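TIGR00725 family protein (PDB 1RCU) is of unknown function but belongs to the SLOG superfamily of Rossmann-like proteins, whose relatives probably bind nucleotide-derived ligands. Local coordinates at residues I135-R149 and Y167-T181. Sequence-based numbering, arbitrary orientation.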
# COMPACT_ATOMS: atom_id res chain seq x y z
N ILE A 135 -12.51 -13.42 -1.56
CA ILE A 135 -12.94 -14.62 -0.86
C ILE A 135 -11.68 -15.35 -0.36
O ILE A 135 -11.59 -15.74 0.80
CB ILE A 135 -13.78 -15.55 -1.81
CG1 ILE A 135 -15.14 -14.91 -2.10
CG2 ILE A 135 -13.95 -16.92 -1.19
CD1 ILE A 135 -15.93 -15.60 -3.23
N LEU A 136 -10.69 -15.52 -1.25
CA LEU A 136 -9.45 -16.20 -0.89
C LEU A 136 -8.66 -15.39 0.14
O LEU A 136 -8.08 -15.96 1.08
CB LEU A 136 -8.58 -16.44 -2.14
CG LEU A 136 -8.73 -17.82 -2.83
CD1 LEU A 136 -10.17 -18.16 -3.10
CD2 LEU A 136 -7.93 -17.83 -4.13
N GLY A 137 -8.67 -14.07 -0.05
CA GLY A 137 -7.98 -13.17 0.85
C GLY A 137 -8.59 -13.23 2.23
O GLY A 137 -7.87 -13.30 3.23
N ALA A 138 -9.92 -13.21 2.29
CA ALA A 138 -10.65 -13.29 3.56
C ALA A 138 -10.18 -14.50 4.36
O ALA A 138 -9.92 -14.42 5.57
CB ALA A 138 -12.16 -13.37 3.29
N TYR A 139 -10.07 -15.62 3.66
CA TYR A 139 -9.65 -16.88 4.25
C TYR A 139 -8.20 -16.85 4.76
O TYR A 139 -7.90 -17.39 5.83
CB TYR A 139 -9.84 -18.00 3.23
CG TYR A 139 -9.22 -19.32 3.62
CD1 TYR A 139 -7.90 -19.64 3.25
CD2 TYR A 139 -9.94 -20.24 4.36
CE1 TYR A 139 -7.33 -20.83 3.61
CE2 TYR A 139 -9.37 -21.46 4.72
CZ TYR A 139 -8.07 -21.75 4.34
OH TYR A 139 -7.53 -22.96 4.67
N ALA A 140 -7.32 -16.23 4.00
CA ALA A 140 -5.92 -16.14 4.40
C ALA A 140 -5.77 -15.29 5.65
O ALA A 140 -4.81 -15.45 6.39
CB ALA A 140 -5.11 -15.56 3.28
N LEU A 141 -6.73 -14.40 5.88
CA LEU A 141 -6.72 -13.49 7.04
C LEU A 141 -7.50 -14.03 8.26
O LEU A 141 -7.57 -13.39 9.30
CB LEU A 141 -7.28 -12.11 6.63
CG LEU A 141 -6.57 -11.28 5.54
CD1 LEU A 141 -7.28 -9.92 5.37
CD2 LEU A 141 -5.11 -11.06 5.91
N GLY A 142 -8.12 -15.20 8.12
CA GLY A 142 -8.87 -15.76 9.22
C GLY A 142 -10.29 -15.22 9.39
O GLY A 142 -10.88 -15.29 10.47
N LYS A 143 -10.84 -14.69 8.31
CA LYS A 143 -12.19 -14.13 8.35
C LYS A 143 -13.18 -15.14 7.83
O LYS A 143 -13.04 -15.63 6.71
CB LYS A 143 -12.27 -12.88 7.48
CG LYS A 143 -11.18 -11.86 7.74
CD LYS A 143 -11.33 -11.28 9.13
CE LYS A 143 -10.50 -10.02 9.29
NZ LYS A 143 -10.73 -9.44 10.64
N PRO A 144 -14.18 -15.50 8.64
CA PRO A 144 -15.16 -16.47 8.14
C PRO A 144 -15.89 -15.87 6.96
O PRO A 144 -16.23 -14.69 6.95
CB PRO A 144 -16.06 -16.70 9.35
CG PRO A 144 -15.93 -15.42 10.12
CD PRO A 144 -14.46 -15.13 10.03
N VAL A 145 -16.12 -16.72 5.97
CA VAL A 145 -16.80 -16.35 4.75
C VAL A 145 -18.09 -17.15 4.63
O VAL A 145 -18.14 -18.35 4.93
CB VAL A 145 -15.92 -16.67 3.49
CG1 VAL A 145 -16.71 -16.38 2.21
CG2 VAL A 145 -14.61 -15.87 3.51
N ILE A 146 -19.15 -16.47 4.20
CA ILE A 146 -20.42 -17.12 3.98
C ILE A 146 -20.74 -16.89 2.51
O ILE A 146 -20.93 -15.76 2.07
CB ILE A 146 -21.53 -16.52 4.84
CG1 ILE A 146 -21.17 -16.71 6.32
CG2 ILE A 146 -22.88 -17.19 4.49
CD1 ILE A 146 -22.09 -15.96 7.27
N LEU A 147 -20.78 -17.98 1.74
CA LEU A 147 -21.09 -17.88 0.31
C LEU A 147 -22.59 -17.95 0.19
O LEU A 147 -23.23 -18.84 0.77
CB LEU A 147 -20.48 -19.07 -0.47
CG LEU A 147 -18.99 -19.45 -0.31
CD1 LEU A 147 -18.68 -20.72 -1.11
CD2 LEU A 147 -18.09 -18.31 -0.77
N LEU A 148 -23.18 -17.00 -0.53
CA LEU A 148 -24.62 -17.01 -0.72
C LEU A 148 -24.80 -17.73 -2.06
O LEU A 148 -24.72 -17.13 -3.12
CB LEU A 148 -25.16 -15.58 -0.78
CG LEU A 148 -26.67 -15.43 -0.58
CD1 LEU A 148 -27.14 -16.13 0.70
CD2 LEU A 148 -27.00 -13.96 -0.53
N ARG A 149 -25.00 -19.04 -1.98
CA ARG A 149 -25.15 -19.89 -3.15
C ARG A 149 -26.33 -19.59 -4.06
O ARG A 149 -27.30 -18.97 -3.65
CB ARG A 149 -25.22 -21.35 -2.69
CG ARG A 149 -24.13 -21.67 -1.71
CD ARG A 149 -22.77 -21.61 -2.37
NE ARG A 149 -22.37 -22.97 -2.69
CZ ARG A 149 -22.71 -23.61 -3.79
NH1 ARG A 149 -23.45 -23.02 -4.71
NH2 ARG A 149 -22.34 -24.86 -3.93
N TYR A 167 -12.72 -25.87 3.48
CA TYR A 167 -11.51 -25.07 3.38
C TYR A 167 -10.92 -24.74 2.01
O TYR A 167 -11.16 -25.44 1.03
CB TYR A 167 -10.43 -25.71 4.26
CG TYR A 167 -10.91 -26.01 5.66
CD1 TYR A 167 -11.06 -24.99 6.60
CD2 TYR A 167 -11.27 -27.31 6.03
CE1 TYR A 167 -11.57 -25.26 7.88
CE2 TYR A 167 -11.76 -27.59 7.30
CZ TYR A 167 -11.92 -26.57 8.22
OH TYR A 167 -12.46 -26.86 9.45
N LEU A 168 -10.14 -23.65 1.98
CA LEU A 168 -9.49 -23.18 0.76
C LEU A 168 -8.00 -23.49 0.62
O LEU A 168 -7.40 -23.12 -0.39
CB LEU A 168 -9.71 -21.68 0.57
CG LEU A 168 -10.78 -21.19 -0.42
CD1 LEU A 168 -11.45 -22.36 -1.10
CD2 LEU A 168 -11.81 -20.32 0.28
N ASP A 169 -7.42 -24.14 1.63
CA ASP A 169 -6.00 -24.58 1.61
C ASP A 169 -5.71 -25.50 2.79
O ASP A 169 -6.42 -25.48 3.80
CB ASP A 169 -5.01 -23.40 1.54
CG ASP A 169 -4.55 -22.88 2.90
OD1 ASP A 169 -3.59 -22.07 2.91
OD2 ASP A 169 -5.14 -23.23 3.94
N ASN A 170 -4.66 -26.31 2.68
CA ASN A 170 -4.35 -27.29 3.72
C ASN A 170 -3.96 -26.84 5.12
O ASN A 170 -3.58 -27.66 5.95
CB ASN A 170 -3.30 -28.27 3.18
CG ASN A 170 -3.83 -29.06 2.00
OD1 ASN A 170 -3.19 -29.14 0.95
ND2 ASN A 170 -5.01 -29.64 2.16
N ARG A 171 -4.08 -25.55 5.41
CA ARG A 171 -3.76 -25.05 6.73
C ARG A 171 -5.09 -24.83 7.44
O ARG A 171 -5.13 -24.47 8.62
CB ARG A 171 -2.97 -23.75 6.63
CG ARG A 171 -1.65 -23.88 5.87
CD ARG A 171 -0.61 -22.88 6.37
NE ARG A 171 0.48 -22.68 5.40
CZ ARG A 171 0.36 -21.98 4.28
NH1 ARG A 171 -0.80 -21.40 3.97
NH2 ARG A 171 1.39 -21.86 3.46
N ARG A 172 -6.16 -25.06 6.69
CA ARG A 172 -7.53 -24.90 7.17
C ARG A 172 -7.70 -23.70 8.08
O ARG A 172 -8.26 -23.81 9.17
CB ARG A 172 -7.97 -26.16 7.91
CG ARG A 172 -8.03 -27.40 7.05
CD ARG A 172 -6.97 -28.40 7.45
NE ARG A 172 -6.89 -29.51 6.51
CZ ARG A 172 -7.86 -30.40 6.31
NH1 ARG A 172 -8.99 -30.30 7.01
NH2 ARG A 172 -7.71 -31.37 5.42
N ILE A 173 -7.23 -22.55 7.63
CA ILE A 173 -7.29 -21.33 8.41
C ILE A 173 -8.66 -21.02 9.03
O ILE A 173 -8.74 -20.81 10.23
CB ILE A 173 -6.81 -20.16 7.55
CG1 ILE A 173 -5.44 -20.52 6.97
CG2 ILE A 173 -6.71 -18.89 8.39
CD1 ILE A 173 -4.89 -19.54 5.93
N VAL A 174 -9.72 -21.00 8.23
CA VAL A 174 -11.05 -20.72 8.75
C VAL A 174 -12.10 -21.35 7.83
O VAL A 174 -11.84 -21.57 6.65
CB VAL A 174 -11.31 -19.19 8.90
CG1 VAL A 174 -11.17 -18.50 7.55
CG2 VAL A 174 -12.69 -18.94 9.49
N GLU A 175 -13.27 -21.67 8.37
CA GLU A 175 -14.30 -22.34 7.57
C GLU A 175 -15.04 -21.45 6.58
O GLU A 175 -15.37 -20.29 6.86
CB GLU A 175 -15.32 -23.01 8.49
CG GLU A 175 -16.32 -23.88 7.73
CD GLU A 175 -17.44 -24.45 8.59
OE1 GLU A 175 -17.23 -24.64 9.80
OE2 GLU A 175 -18.54 -24.73 8.05
N ILE A 176 -15.28 -21.99 5.39
CA ILE A 176 -16.03 -21.26 4.38
C ILE A 176 -17.46 -21.78 4.46
O ILE A 176 -17.75 -22.89 4.03
CB ILE A 176 -15.51 -21.54 2.98
CG1 ILE A 176 -14.03 -21.16 2.87
CG2 ILE A 176 -16.34 -20.78 1.96
CD1 ILE A 176 -13.74 -19.70 3.12
N HIS A 177 -18.36 -20.99 5.03
CA HIS A 177 -19.74 -21.40 5.14
C HIS A 177 -20.51 -21.20 3.83
O HIS A 177 -20.13 -20.39 2.97
CB HIS A 177 -20.44 -20.63 6.27
CG HIS A 177 -19.76 -20.77 7.60
ND1 HIS A 177 -18.58 -20.12 7.91
CD2 HIS A 177 -20.08 -21.51 8.69
CE1 HIS A 177 -18.21 -20.46 9.13
NE2 HIS A 177 -19.10 -21.30 9.62
N GLN A 178 -21.61 -21.93 3.70
CA GLN A 178 -22.49 -21.86 2.54
C GLN A 178 -23.93 -21.67 3.03
O GLN A 178 -24.34 -22.27 4.03
CB GLN A 178 -22.42 -23.15 1.72
CG GLN A 178 -21.09 -23.35 1.05
CD GLN A 178 -21.05 -24.59 0.18
OE1 GLN A 178 -21.80 -24.71 -0.80
NE2 GLN A 178 -20.16 -25.52 0.51
N ALA A 179 -24.68 -20.82 2.34
CA ALA A 179 -26.08 -20.54 2.66
C ALA A 179 -26.82 -20.37 1.34
O ALA A 179 -26.26 -19.85 0.38
CB ALA A 179 -26.19 -19.26 3.51
N TRP A 180 -28.07 -20.81 1.29
CA TRP A 180 -28.84 -20.68 0.06
C TRP A 180 -29.93 -19.66 0.19
O TRP A 180 -30.79 -19.54 -0.67
CB TRP A 180 -29.45 -22.02 -0.33
CG TRP A 180 -28.42 -23.02 -0.71
CD1 TRP A 180 -27.66 -23.79 0.13
CD2 TRP A 180 -27.99 -23.32 -2.03
NE1 TRP A 180 -26.77 -24.55 -0.60
CE2 TRP A 180 -26.96 -24.28 -1.93
CE3 TRP A 180 -28.37 -22.87 -3.30
CZ2 TRP A 180 -26.31 -24.80 -3.05
CZ3 TRP A 180 -27.71 -23.38 -4.43
CH2 TRP A 180 -26.69 -24.33 -4.29
N THR A 181 -29.89 -18.89 1.26
CA THR A 181 -30.93 -17.91 1.51
C THR A 181 -30.40 -16.80 2.39
O THR A 181 -29.52 -17.04 3.21
CB THR A 181 -32.12 -18.61 2.18
OG1 THR A 181 -33.21 -18.68 1.26
CG2 THR A 181 -32.56 -17.91 3.43
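Strands 145-148 and 176-179, neighbours at one margin of the parallel sheet of this Rossmann-like fold, belong to a beta-alpha-beta unit, and the last turn of helix 129-140 sends Tyr139 into the loop that leads to strand 176-179. Four backbone hydrogen bonds zip the strands, from His177 N to Val145 O, Leu147 N to His177 O (2.8 Å), Ala179 N to Leu147 O and Arg149 N to Ala179 O. On one sheet face Ile176 wedges its CD1 against Val145 CB and its CG2 against Leu147 CG (3.7 Å); on the other, Ile146 CG2 meets Ala179 CB. The Tyr139 ring, sent out with CG anti to the backbone N (chi1 170°), is clamped between Leu168 CB, centred over one face, and Ile173 CB, off-centre over the other. Its hydroxyl donates to Asp169 OD2 (2.5 Å) from above the carboxylate plane, which stands nearly perpendicular to the ring, while Ile173 N donates a weak bond to Tyr139 OH. Arg171 N reaches Asp169 OD2 from the opposite side of the plane, closing an Asx turn. Replacing Tyr139 with an alanine would probably leave a gap between Leu168 and Ile173 and cost Asp169 one of its donors. Where the strands end, Arg149 lays CB over the centre of the six-membered ring of Trp180, 3.3 Å from its centroid, and its bent side chain brings NE to Gln178 OE1 (2.6 Å); NH1 is salt-bridged to Asp156. Strand 176-179 is outermost in the chain's sheet, whereas 145-148 bonds on its far side to strand 121-125. Helix 182-190 covers Ile146, His177 and Ala179, and a second subunit packs its Ile129 on Tyr139 and bonds Asp169 OD1 through Ile129 N.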